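Local structure of CG8862 (Drosophila melanogaster, 3ISM) at residues Asp66-Ser71 / Leu110-Cys115; Ala103-His108 / Asp116-Leu121; His204-Val209 / Thr250-Lys255; Tyr208-Gln213 / Ser222-Pro227. The protein probably cleaves DNA and RNA as the magnesium-dependent mitochondrial nuclease endonuclease G, and is captured here in complex with its protein inhibitor. One frame throughout, in Å; residues are numbered along the deposited sequence. Where two conformers were deposited one is given.

Interaction 1 of 4, residues Asp66-Ser71 / Leu110-Cys115; sequences DAVDRS and LHQKHC
The flat amide of Gln112 meets the backbone of Asp69, with Asp69 O close to the amide plane, while the imidazole of His114 has the CB of His111 over the centre of one face, 4.1 Å above its plane. Gln112 leaves the helix with CG anti to its backbone N and then bends at chi2 (62°), which turns the amide toward the loop. There OE1 takes the N-H of Asp69 on a lone pair, with Asp69 N 2.9 Å from Gln112 OE1, and NE2 gives a longer bond to Asp69 O, reached from above the carbonyl plane. One side chain thus satisfies both backbone polar atoms of Asp69. Asp69 OD1 accepts from Ser71 N two residues on, an Asx turn, and from Ser71 OG as well, both from above the carboxylate plane. Beside these bonds, Val68 CG1 packs on Cys115 CB at 3.9 Å, and Arg70 CG lies at the same distance from Cys115 SG; the guanidinium runs on to Asp336 and Tyr331 of the CG4930 chain. His111 ND1 accepts from Lys113 N and so N-caps helix 112-116. The contact lies at the surface, tying the loop between helices 59-62 and 89-92 to the first turn of helix 112-116.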
loop_
_atom_site.group_PDB
_atom_site.type_symbol
_atom_site.label_atom_id
_atom_site.label_comp_id
_atom_site.label_asym_id
_atom_site.label_seq_id
_atom_site.Cartn_x
_atom_site.Cartn_y
_atom_site.Cartn_z
ATOM N N ASP B 66 11.897 28.055 26.609
ATOM C CA ASP B 66 13.297 28.478 26.526
ATOM C C ASP B 66 14.239 27.280 26.674
ATOM O O ASP B 66 15.384 27.300 26.204
ATOM C CB ASP B 66 13.609 29.518 27.615
ATOM C CG ASP B 66 12.795 30.803 27.469
ATOM O OD1 ASP B 66 11.882 30.862 26.619
ATOM O OD2 ASP B 66 13.075 31.768 28.214
ATOM N N ALA B 67 13.751 26.234 27.340
ATOM C CA ALA B 67 14.539 25.025 27.580
ATOM C C ALA B 67 14.527 24.059 26.391
ATOM O O ALA B 67 15.142 22.991 26.443
ATOM C CB ALA B 67 14.068 24.319 28.860
ATOM N N VAL B 68 13.820 24.426 25.327
ATOM C CA VAL B 68 13.810 23.617 24.108
ATOM C C VAL B 68 14.462 24.381 22.955
ATOM O O VAL B 68 13.911 25.361 22.453
ATOM C CB VAL B 68 12.386 23.139 23.724
ATOM C CG1 VAL B 68 12.424 22.375 22.406
ATOM C CG2 VAL B 68 11.798 22.259 24.820
ATOM N N ASP B 69 15.648 23.931 22.561
ATOM C CA ASP B 69 16.373 24.515 21.442
ATOM C C ASP B 69 16.302 23.549 20.265
ATOM O O ASP B 69 17.003 22.528 20.243
ATOM C CB ASP B 69 17.835 24.783 21.832
ATOM C CG ASP B 69 18.567 25.685 20.830
ATOM O OD1 ASP B 69 17.980 26.046 19.779
ATOM O OD2 ASP B 69 19.741 26.035 21.105
ATOM N N ARG B 70 15.455 23.884 19.291
ATOM C CA ARG B 70 15.255 23.052 18.112
ATOM C C ARG B 70 16.506 22.981 17.231
ATOM O O ARG B 70 16.634 22.070 16.400
ATOM C CB ARG B 70 14.029 23.507 17.300
ATOM C CG ARG B 70 13.357 22.351 16.551
ATOM C CD ARG B 70 12.236 22.789 15.604
ATOM N NE ARG B 70 12.732 23.345 14.345
ATOM C CZ ARG B 70 12.489 24.589 13.926
ATOM N NH1 ARG B 70 11.748 25.407 14.657
ATOM N NH2 ARG B 70 12.981 25.017 12.772
ATOM N N SER B 71 17.434 23.915 17.445
ATOM C CA SER B 71 18.673 23.983 16.670
ATOM C C SER B 71 19.650 22.870 17.053
ATOM O O SER B 71 20.610 22.594 16.322
ATOM C CB SER B 71 19.339 25.362 16.824
ATOM O OG SER B 71 20.086 25.466 18.034
ATOM N N LEU B 110 7.684 20.214 25.956
ATOM C CA LEU B 110 7.838 19.993 27.388
ATOM C C LEU B 110 9.306 19.781 27.767
ATOM O O LEU B 110 9.746 20.200 28.837
ATOM C CB LEU B 110 6.994 18.804 27.846
ATOM C CG LEU B 110 5.476 19.000 27.819
ATOM C CD1 LEU B 110 4.771 17.684 28.119
ATOM C CD2 LEU B 110 5.053 20.116 28.796
ATOM N N HIS B 111 10.056 19.130 26.878
ATOM C CA HIS B 111 11.460 18.828 27.140
ATOM C C HIS B 111 12.222 18.672 25.832
ATOM O O HIS B 111 11.643 18.277 24.817
ATOM C CB HIS B 111 11.588 17.544 27.966
ATOM C CG HIS B 111 12.927 17.380 28.619
ATOM N ND1 HIS B 111 13.978 16.722 28.012
ATOM C CD2 HIS B 111 13.388 17.797 29.824
ATOM C CE1 HIS B 111 15.026 16.737 28.818
ATOM N NE2 HIS B 111 14.696 17.385 29.922
ATOM N N GLN B 112 13.517 18.985 25.868
ATOM C CA GLN B 112 14.415 18.841 24.721
ATOM C C GLN B 112 14.272 17.494 24.014
ATOM O O GLN B 112 14.099 17.447 22.798
ATOM C CB GLN B 112 15.874 19.046 25.160
ATOM C CG GLN B 112 16.879 19.001 24.016
ATOM C CD GLN B 112 16.645 20.107 23.015
ATOM O OE1 GLN B 112 16.470 21.258 23.390
ATOM N NE2 GLN B 112 16.627 19.764 21.740
ATOM N N LYS B 113 14.321 16.410 24.785
ATOM C CA LYS B 113 14.259 15.049 24.234
ATOM C C LYS B 113 12.935 14.720 23.528
ATOM O O LYS B 113 12.913 13.959 22.552
ATOM C CB LYS B 113 14.591 14.018 25.323
ATOM C CG LYS B 113 14.443 12.577 24.875
ATOM C CD LYS B 113 15.587 11.688 25.326
ATOM C CE LYS B 113 15.663 10.451 24.407
ATOM N NZ LYS B 113 16.690 9.456 24.874
ATOM N N HIS B 114 11.843 15.311 24.008
ATOM C CA HIS B 114 10.525 15.146 23.384
ATOM C C HIS B 114 10.564 15.647 21.946
ATOM O O HIS B 114 10.006 15.021 21.046
ATOM C CB HIS B 114 9.457 15.922 24.167
ATOM C CG HIS B 114 9.101 15.311 25.487
ATOM N ND1 HIS B 114 8.056 15.771 26.257
ATOM C CD2 HIS B 114 9.642 14.276 26.171
ATOM C CE1 HIS B 114 7.977 15.056 27.364
ATOM N NE2 HIS B 114 8.923 14.137 27.331
ATOM N N CYS B 115 11.227 16.789 21.769
ATOM C CA CYS B 115 11.426 17.442 20.484
ATOM C C CYS B 115 12.446 16.671 19.640
ATOM O O CYS B 115 12.203 16.408 18.455
ATOM C CB CYS B 115 11.901 18.885 20.719
ATOM S SG CYS B 115 12.005 19.899 19.223
#

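Interaction 2 of 4, residues Ala103-His108 / Asp116-Leu121; sequences AAAGNH and DETFYL
Thr118 points its CB at the 103-108 loop and spreads its two branches over different partners. With chi1 at 68°, OG1 takes the crowded position between backbone N and carbonyl carbon, and CG2 stands anti to the carbonyl carbon. The methyl goes to the histidine: Thr118 CG2 lies 3.6 Å from His108 CD2, the two side chains crossing obliquely. The hydroxyl goes to the alanine, with Thr118 OG1 3.4 Å from Ala105 CA, a van der Waals contact, since its polar partner is Cys115 O one turn back. Between the branches, Thr118 CB sits 3.5 Å from Ala103 O, whose hydrogen bond comes from Asn123 ND2. Phe119, the next residue, does not aim its CB straight at the other loop, but its ring end comes nearer, with CG anti to the carbonyl carbon (chi1 -76°), until CE2 meets Ala105 CB at 3.6 Å. Ala105 CB thus meets both the threonine hydroxyl and the phenylalanine ring.

These loops flank helix 112-116 and connect strands 98-101 and 124-127, part of the His-Me finger region of this nuclease family. His101, the predicted proton acceptor, ends the first of those strands, and the side chain of Thr118 touches it. On the same loop, Ala104 turns away from Thr118 and packs on Glu141, a residue known to bind magnesium in this protein.

The His108 ring is held at both nitrogens, ND1 by Asp38 and NE2 by Glu55, which fixes its rotation and would probably favour the protonated form. Asn107 CB lies 3.4 Å above the plane of that ring, offset toward its rim.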
loop_
_atom_site.group_PDB
_atom_site.type_symbol
_atom_site.label_atom_id
_atom_site.label_comp_id
_atom_site.label_asym_id
_atom_site.label_seq_id
_atom_site.Cartn_x
_atom_site.Cartn_y
_atom_site.Cartn_z
ATOM N N ALA B 103 4.662 13.922 13.211
ATOM C CA ALA B 103 4.522 14.578 14.501
ATOM C C ALA B 103 5.485 15.765 14.494
ATOM O O ALA B 103 6.710 15.568 14.530
ATOM C CB ALA B 103 4.883 13.621 15.645
ATOM N N ALA B 104 4.935 16.979 14.421
ATOM C CA ALA B 104 5.736 18.208 14.300
ATOM C C ALA B 104 6.552 18.502 15.553
ATOM O O ALA B 104 6.110 18.254 16.680
ATOM C CB ALA B 104 4.842 19.409 13.961
ATOM N N ALA B 105 7.752 19.029 15.345
ATOM C CA ALA B 105 8.670 19.328 16.438
ATOM C C ALA B 105 8.080 20.350 17.423
ATOM O O ALA B 105 8.341 20.291 18.634
ATOM C CB ALA B 105 9.977 19.824 15.870
ATOM N N GLY B 106 7.255 21.260 16.893
ATOM C CA GLY B 106 6.600 22.307 17.675
ATOM C C GLY B 106 5.445 21.853 18.557
ATOM O O GLY B 106 4.927 22.622 19.366
ATOM N N ASN B 107 5.017 20.613 18.387
ATOM C CA ASN B 107 3.944 20.055 19.202
ATOM C C ASN B 107 4.500 19.439 20.491
ATOM O O ASN B 107 3.748 18.886 21.308
ATOM C CB ASN B 107 3.225 18.957 18.408
ATOM C CG ASN B 107 2.563 19.469 17.149
ATOM O OD1 ASN B 107 2.294 20.661 17.012
ATOM N ND2 ASN B 107 2.272 18.560 16.225
ATOM N N HIS B 108 5.824 19.484 20.651
ATOM C CA HIS B 108 6.491 18.716 21.713
ATOM C C HIS B 108 7.586 19.497 22.393
ATOM O O HIS B 108 8.768 19.267 22.160
ATOM C CB HIS B 108 6.991 17.369 21.170
ATOM C CG HIS B 108 5.927 16.620 20.445
ATOM N ND1 HIS B 108 4.907 15.966 21.103
ATOM C CD2 HIS B 108 5.659 16.509 19.123
ATOM C CE1 HIS B 108 4.072 15.457 20.214
ATOM N NE2 HIS B 108 4.503 15.775 19.005
ATOM N N ASP B 116 13.575 16.309 20.262
ATOM C CA ASP B 116 14.625 15.497 19.619
ATOM C C ASP B 116 14.049 14.268 18.937
ATOM O O ASP B 116 14.413 13.935 17.803
ATOM C CB ASP B 116 15.668 15.031 20.644
ATOM C CG ASP B 116 16.666 16.113 21.009
ATOM O OD1 ASP B 116 16.861 17.041 20.203
ATOM O OD2 ASP B 116 17.271 16.027 22.102
ATOM N N GLU B 117 13.156 13.583 19.643
ATOM C CA GLU B 117 12.561 12.354 19.136
ATOM C C GLU B 117 11.684 12.527 17.878
ATOM O O GLU B 117 11.420 11.551 17.170
ATOM C CB GLU B 117 11.776 11.644 20.249
ATOM C CG GLU B 117 12.629 11.006 21.365
ATOM C CD GLU B 117 11.805 10.726 22.627
ATOM O OE1 GLU B 117 10.558 10.802 22.553
ATOM O OE2 GLU B 117 12.390 10.454 23.700
ATOM N N THR B 118 11.224 13.743 17.586
ATOM C CA THR B 118 10.475 13.965 16.339
ATOM C C THR B 118 11.406 14.004 15.124
ATOM O O THR B 118 10.948 13.969 13.984
ATOM C CB THR B 118 9.626 15.262 16.371
ATOM O OG1 THR B 118 10.490 16.413 16.391
ATOM C CG2 THR B 118 8.728 15.287 17.606
ATOM N N PHE B 119 12.713 14.059 15.357
ATOM C CA PHE B 119 13.664 14.100 14.240
ATOM C C PHE B 119 14.178 12.739 13.732
ATOM O O PHE B 119 15.017 12.688 12.826
ATOM C CB PHE B 119 14.809 15.071 14.537
ATOM C CG PHE B 119 14.418 16.522 14.395
ATOM C CD1 PHE B 119 14.772 17.241 13.258
ATOM C CD2 PHE B 119 13.681 17.165 15.392
ATOM C CE1 PHE B 119 14.409 18.582 13.119
ATOM C CE2 PHE B 119 13.317 18.516 15.263
ATOM C CZ PHE B 119 13.683 19.224 14.124
ATOM N N TYR B 120 13.660 11.641 14.288
ATOM C CA TYR B 120 13.953 10.329 13.719
ATOM C C TYR B 120 13.339 10.266 12.338
ATOM O O TYR B 120 12.183 10.674 12.153
ATOM C CB TYR B 120 13.401 9.192 14.576
ATOM C CG TYR B 120 14.200 8.927 15.820
ATOM C CD1 TYR B 120 15.496 8.433 15.743
ATOM C CD2 TYR B 120 13.657 9.172 17.082
ATOM C CE1 TYR B 120 16.245 8.192 16.898
ATOM C CE2 TYR B 120 14.386 8.926 18.239
ATOM C CZ TYR B 120 15.678 8.432 18.138
ATOM O OH TYR B 120 16.412 8.192 19.282
ATOM N N LEU B 121 14.103 9.754 11.374
ATOM C CA LEU B 121 13.608 9.594 10.013
ATOM C C LEU B 121 12.381 8.682 9.890
ATOM O O LEU B 121 11.696 8.715 8.872
ATOM C CB LEU B 121 14.718 9.100 9.083
ATOM C CG LEU B 121 15.812 10.149 8.876
ATOM C CD1 LEU B 121 17.039 9.514 8.244
ATOM C CD2 LEU B 121 15.283 11.315 8.028
#

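Interaction 3 of 4, residues His204-Val209 / Thr250-Lys255; sequences HMESYV and TINGKK
Strand 250-251 runs parallel to strand 203-211, Met205 pairing with Ile251 at a CA-CA distance of 4.7 Å, before the chain reverses through a type I' turn from Ile251 to Lys254. The pairing closes a beta-alpha-beta unit whose helix is 228-235, and the turn leads on to 254-255, the strand at one end of the sheet. Two nearly in-plane backbone bonds carry the register: Met205 N gives to Thr250 O at a straight 170°, and Asn252 N to Met205 O. Met205 and Ile251 share a sheet face on which both also meet Pro228. On the other face the His204 ring turns its edge to Thr250, ND1 hydrogen-bonded to OG1 at 2.9 Å. Asn252, with positive phi, extends the pairing with its side chain: CG is anti to the carbonyl carbon, and OD1 receives Ser207 N on a lone pair at 2.9 Å. Tyr208 OH reaches back along its own strand to Glu206 OE1, which also takes His143 NE2. A water ties strand to turn, donating to Met205 O at 2.8 Å, accepting from Gly253 N and lying 2.7 Å from Thr250 OG1.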
loop_
_atom_site.group_PDB
_atom_site.type_symbol
_atom_site.label_atom_id
_atom_site.label_comp_id
_atom_site.label_asym_id
_atom_site.label_seq_id
_atom_site.Cartn_x
_atom_site.Cartn_y
_atom_site.Cartn_z
ATOM N N HIS B 204 -15.464 17.781 19.794
ATOM C CA HIS B 204 -15.529 18.419 18.483
ATOM C C HIS B 204 -14.460 17.844 17.582
ATOM O O HIS B 204 -13.286 17.845 17.940
ATOM C CB HIS B 204 -15.314 19.928 18.595
ATOM C CG HIS B 204 -16.229 20.593 19.571
ATOM N ND1 HIS B 204 -17.344 21.301 19.182
ATOM C CD2 HIS B 204 -16.207 20.635 20.924
ATOM C CE1 HIS B 204 -17.960 21.770 20.253
ATOM N NE2 HIS B 204 -17.286 21.385 21.323
ATOM N N MET B 205 -14.862 17.384 16.408
ATOM C CA MET B 205 -13.908 16.800 15.452
ATOM C C MET B 205 -13.644 17.688 14.236
ATOM O O MET B 205 -14.555 18.323 13.714
ATOM C CB MET B 205 -14.388 15.428 14.995
ATOM C CG MET B 205 -13.472 14.755 14.000
ATOM S SD MET B 205 -14.029 13.113 13.593
ATOM C CE MET B 205 -13.503 12.190 15.032
ATOM N N GLU B 206 -12.390 17.727 13.804
ATOM C CA GLU B 206 -12.007 18.342 12.533
ATOM C C GLU B 206 -11.182 17.334 11.747
ATOM O O GLU B 206 -10.444 16.547 12.324
ATOM C CB GLU B 206 -11.164 19.620 12.756
ATOM C CG GLU B 206 -11.874 20.733 13.500
ATOM C CD GLU B 206 -11.080 22.036 13.558
ATOM O OE1 GLU B 206 -9.959 22.120 13.002
ATOM O OE2 GLU B 206 -11.581 22.985 14.180
ATOM N N SER B 207 -11.312 17.343 10.424
ATOM C CA SER B 207 -10.446 16.505 9.598
ATOM C C SER B 207 -10.147 17.156 8.261
ATOM O O SER B 207 -11.039 17.721 7.618
ATOM C CB SER B 207 -11.027 15.097 9.406
ATOM O OG SER B 207 -12.344 15.150 8.920
ATOM N N TYR B 208 -8.882 17.051 7.857
ATOM C CA TYR B 208 -8.349 17.730 6.685
ATOM C C TYR B 208 -7.585 16.723 5.843
ATOM O O TYR B 208 -6.963 15.816 6.386
ATOM C CB TYR B 208 -7.372 18.835 7.101
ATOM C CG TYR B 208 -7.967 19.897 7.991
ATOM C CD1 TYR B 208 -8.379 21.117 7.465
ATOM C CD2 TYR B 208 -8.108 19.684 9.367
ATOM C CE1 TYR B 208 -8.927 22.092 8.279
ATOM C CE2 TYR B 208 -8.654 20.647 10.184
ATOM C CZ TYR B 208 -9.056 21.849 9.638
ATOM O OH TYR B 208 -9.614 22.794 10.445
ATOM N N VAL B 209 -7.636 16.895 4.524
ATOM C CA VAL B 209 -6.774 16.161 3.598
ATOM C C VAL B 209 -6.135 17.191 2.662
ATOM O O VAL B 209 -6.839 17.939 1.976
ATOM C CB VAL B 209 -7.571 15.109 2.791
ATOM C CG1 VAL B 209 -6.790 14.623 1.551
ATOM C CG2 VAL B 209 -7.959 13.935 3.684
ATOM N N THR B 250 -19.753 18.733 17.099
ATOM C CA THR B 250 -19.550 19.258 15.755
ATOM C C THR B 250 -18.505 18.457 15.008
ATOM O O THR B 250 -17.615 17.850 15.611
ATOM C CB THR B 250 -19.091 20.742 15.735
ATOM O OG1 THR B 250 -17.823 20.851 16.383
ATOM C CG2 THR B 250 -20.109 21.672 16.422
ATOM N N ILE B 251 -18.630 18.469 13.685
ATOM C CA ILE B 251 -17.643 17.894 12.789
ATOM C C ILE B 251 -17.364 18.951 11.745
ATOM O O ILE B 251 -18.283 19.402 11.052
ATOM C CB ILE B 251 -18.183 16.637 12.090
ATOM C CG1 ILE B 251 -18.610 15.585 13.126
ATOM C CG2 ILE B 251 -17.162 16.118 11.095
ATOM C CD1 ILE B 251 -19.189 14.302 12.526
ATOM N N ASN B 252 -16.100 19.354 11.647
ATOM C CA ASN B 252 -15.689 20.455 10.787
ATOM C C ASN B 252 -16.599 21.678 10.926
ATOM O O ASN B 252 -17.056 22.235 9.934
ATOM C CB ASN B 252 -15.561 19.999 9.327
ATOM C CG ASN B 252 -14.355 19.089 9.110
ATOM O OD1 ASN B 252 -13.281 19.338 9.652
ATOM N ND2 ASN B 252 -14.532 18.034 8.317
ATOM N N GLY B 253 -16.875 22.058 12.172
ATOM C CA GLY B 253 -17.679 23.240 12.466
ATOM C C GLY B 253 -19.169 23.101 12.220
ATOM O O GLY B 253 -19.883 24.084 12.236
ATOM N N LYS B 254 -19.640 21.878 12.013
ATOM C CA LYS B 254 -21.033 21.641 11.662
ATOM C C LYS B 254 -21.698 20.781 12.732
ATOM O O LYS B 254 -21.183 19.725 13.077
ATOM C CB LYS B 254 -21.112 20.954 10.294
ATOM C CG LYS B 254 -22.515 20.808 9.753
ATOM C CD LYS B 254 -22.561 19.808 8.602
ATOM C CE LYS B 254 -24.004 19.444 8.236
ATOM N NZ LYS B 254 -24.849 20.653 8.011
ATOM N N LYS B 255 -22.836 21.244 13.250
ATOM C CA LYS B 255 -23.552 20.576 14.352
ATOM C C LYS B 255 -24.032 19.161 14.007
ATOM O O LYS B 255 -24.620 18.938 12.947
ATOM C CB LYS B 255 -24.754 21.420 14.805
ATOM C CG LYS B 255 -24.396 22.761 15.430
ATOM C CD LYS B 255 -25.641 23.582 15.723
ATOM C CE LYS B 255 -25.278 24.969 16.240
ATOM N NZ LYS B 255 -26.460 25.871 16.380
HETATM O O HOH W 1 -15.594 20.692 14.784
#

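Interaction 4 of 4, residues Tyr208-Gln213 / Ser222-Pro227; sequences YVMPNQ and SVFQVP
One backbone hydrogen bond joins the segments: Val209 N gives to Phe224 O over 2.9 Å, with an angle of 164° at the hydrogen and the donor in the carbonyl plane. The same oxygen also receives a CA-H...O contact from Tyr208, at 3.3 Å from Tyr208 CA to Phe224 O, so this carbonyl has a second, weaker contact from the preceding residue. Tyr208 and Gln225 form a single bridge here.

Aromatic contacts centre on Phe224, whose CB points at the strand. Met210 crosses it at about a right angle and lays CG over one face, a CH-pi contact 4.0 Å from the ring centroid, while SD stands obliquely, a Met-aromatic contact. The bend at chi3 (63°) brings Met210 CE near Phe224 CE2. Val223 CG2 lies over the centre of the opposite face, and Pro211 CD adds an oblique touch on CE1 at 3.6 Å.

Among the remaining side-chain contacts, Tyr208 and Gln225 lie alongside, pointing the same way with ring and amide planes 17° apart; Gln225 CG approaches Tyr208 CE1 to 3.4 Å. Val226 crosses Val209 obliquely, its CG2 packing against Val209 CB at 3.7 Å.

Further out, Met210 also meets Ala136, Trp137 and Leu140 of helix 136-146, whereas Val209 packs on Val231 of helix 228-235. The contact thus belongs to the connection of a beta-alpha-beta crossover: the chain leaves strand 203-211, returns through the 3-10 turn at 222-224 to touch it at a single bridge, and enters helix 228-235 at its N-cap, Pro227.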
loop_
_atom_site.group_PDB
_atom_site.type_symbol
_atom_site.label_atom_id
_atom_site.label_comp_id
_atom_site.label_asym_id
_atom_site.label_seq_id
_atom_site.Cartn_x
_atom_site.Cartn_y
_atom_site.Cartn_z
ATOM N N TYR B 208 -8.882 17.051 7.857
ATOM C CA TYR B 208 -8.349 17.730 6.685
ATOM C C TYR B 208 -7.585 16.723 5.843
ATOM O O TYR B 208 -6.963 15.816 6.386
ATOM C CB TYR B 208 -7.372 18.835 7.101
ATOM C CG TYR B 208 -7.967 19.897 7.991
ATOM C CD1 TYR B 208 -8.379 21.117 7.465
ATOM C CD2 TYR B 208 -8.108 19.684 9.367
ATOM C CE1 TYR B 208 -8.927 22.092 8.279
ATOM C CE2 TYR B 208 -8.654 20.647 10.184
ATOM C CZ TYR B 208 -9.056 21.849 9.638
ATOM O OH TYR B 208 -9.614 22.794 10.445
ATOM N N VAL B 209 -7.636 16.895 4.524
ATOM C CA VAL B 209 -6.774 16.161 3.598
ATOM C C VAL B 209 -6.135 17.191 2.662
ATOM O O VAL B 209 -6.839 17.939 1.976
ATOM C CB VAL B 209 -7.571 15.109 2.791
ATOM C CG1 VAL B 209 -6.790 14.623 1.551
ATOM C CG2 VAL B 209 -7.959 13.935 3.684
ATOM N N MET B 210 -4.802 17.247 2.644
ATOM C CA MET B 210 -4.124 18.212 1.771
ATOM C C MET B 210 -3.219 17.469 0.813
ATOM O O MET B 210 -2.566 16.533 1.222
ATOM C CB MET B 210 -3.318 19.217 2.594
ATOM C CG MET B 210 -4.171 20.069 3.534
ATOM S SD MET B 210 -3.179 21.137 4.592
ATOM C CE MET B 210 -2.376 22.209 3.418
ATOM N N PRO B 211 -3.189 17.880 -0.466
ATOM C CA PRO B 211 -2.353 17.176 -1.430
ATOM C C PRO B 211 -0.875 17.525 -1.217
ATOM O O PRO B 211 -0.543 18.661 -0.848
ATOM C CB PRO B 211 -2.869 17.690 -2.781
ATOM C CG PRO B 211 -3.341 19.116 -2.473
ATOM C CD PRO B 211 -3.903 19.031 -1.070
ATOM N N ASN B 212 -0.011 16.544 -1.439
ATOM C CA ASN B 212 1.422 16.717 -1.313
ATOM C C ASN B 212 1.955 17.419 -2.570
ATOM O O ASN B 212 2.627 16.816 -3.408
ATOM C CB ASN B 212 2.087 15.347 -1.095
ATOM C CG ASN B 212 3.562 15.440 -0.702
ATOM O OD1 ASN B 212 4.067 16.520 -0.414
ATOM N ND2 ASN B 212 4.252 14.279 -0.664
ATOM N N GLN B 213 1.642 18.704 -2.693
ATOM C CA GLN B 213 2.066 19.487 -3.849
ATOM C C GLN B 213 2.173 20.944 -3.445
ATOM O O GLN B 213 1.745 21.310 -2.353
ATOM C CB GLN B 213 1.063 19.334 -5.003
ATOM C CG GLN B 213 -0.309 19.881 -4.692
ATOM C CD GLN B 213 -1.393 19.292 -5.573
ATOM O OE1 GLN B 213 -1.330 18.116 -5.972
ATOM N NE2 GLN B 213 -2.414 20.097 -5.856
ATOM N N SER B 222 -9.351 25.735 5.552
ATOM C CA SER B 222 -10.758 25.340 5.586
ATOM C C SER B 222 -11.216 24.631 4.313
ATOM O O SER B 222 -12.071 23.756 4.371
ATOM C CB SER B 222 -11.646 26.562 5.861
ATOM O OG SER B 222 -11.646 27.457 4.762
ATOM N N VAL B 223 -10.622 25.000 3.179
ATOM C CA VAL B 223 -10.975 24.373 1.901
ATOM C C VAL B 223 -10.553 22.902 1.833
ATOM O O VAL B 223 -11.069 22.137 1.002
ATOM C CB VAL B 223 -10.419 25.149 0.670
ATOM C CG1 VAL B 223 -10.589 26.655 0.851
ATOM C CG2 VAL B 223 -8.965 24.788 0.394
ATOM N N PHE B 224 -9.665 22.490 2.732
ATOM C CA PHE B 224 -9.167 21.122 2.746
ATOM C C PHE B 224 -9.911 20.203 3.711
ATOM O O PHE B 224 -9.522 19.059 3.903
ATOM C CB PHE B 224 -7.681 21.126 3.044
ATOM C CG PHE B 224 -6.873 21.805 1.991
ATOM C CD1 PHE B 224 -6.740 21.235 0.727
ATOM C CD2 PHE B 224 -6.248 23.015 2.257
ATOM C CE1 PHE B 224 -5.994 21.870 -0.257
ATOM C CE2 PHE B 224 -5.495 23.657 1.291
ATOM C CZ PHE B 224 -5.368 23.089 0.026
ATOM N N GLN B 225 -10.984 20.715 4.302
ATOM C CA GLN B 225 -11.824 19.930 5.201
ATOM C C GLN B 225 -12.593 18.851 4.427
ATOM O O GLN B 225 -13.143 19.125 3.368
ATOM C CB GLN B 225 -12.773 20.848 5.987
ATOM C CG GLN B 225 -12.133 21.456 7.237
ATOM C CD GLN B 225 -13.020 22.478 7.955
ATOM O OE1 GLN B 225 -13.647 23.328 7.329
ATOM N NE2 GLN B 225 -13.050 22.402 9.289
ATOM N N VAL B 226 -12.567 17.627 4.961
ATOM C CA VAL B 226 -13.179 16.444 4.355
ATOM C C VAL B 226 -13.922 15.665 5.465
ATOM O O VAL B 226 -13.472 15.676 6.611
ATOM C CB VAL B 226 -12.073 15.511 3.730
ATOM C CG1 VAL B 226 -12.677 14.429 2.908
ATOM C CG2 VAL B 226 -11.111 16.292 2.846
ATOM N N PRO B 227 -15.055 14.996 5.139
ATOM C CA PRO B 227 -15.658 14.105 6.128
ATOM C C PRO B 227 -14.675 13.046 6.608
ATOM O O PRO B 227 -14.002 12.436 5.787
ATOM C CB PRO B 227 -16.800 13.440 5.350
ATOM C CG PRO B 227 -17.187 14.461 4.336
ATOM C CD PRO B 227 -15.888 15.091 3.915
#

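How the interactions relate
The four contacts form two pairs far apart, and interaction 2 lies on the other side of the chain's centre from interactions 3 and 4. Interactions 1 and 2 have centres about 10 Å apart and touch directly, Arg70 CD lying 3.7 Å from Ala105 CB; their segments alternate along the chain. Both border the active site: the side chain of Ala104 is about 6 Å from the bound magnesium and that of Arg70 about 9 Å. Interactions 3 and 4, centres about 12 Å apart, share Tyr208 and Val209 of strand 203-211 and meet at Val226 O, which Ser207 OG approaches to 2.6 Å in a probable hydrogen bond. In interaction 4 the side chain of Met210 is about 11 Å from the magnesium.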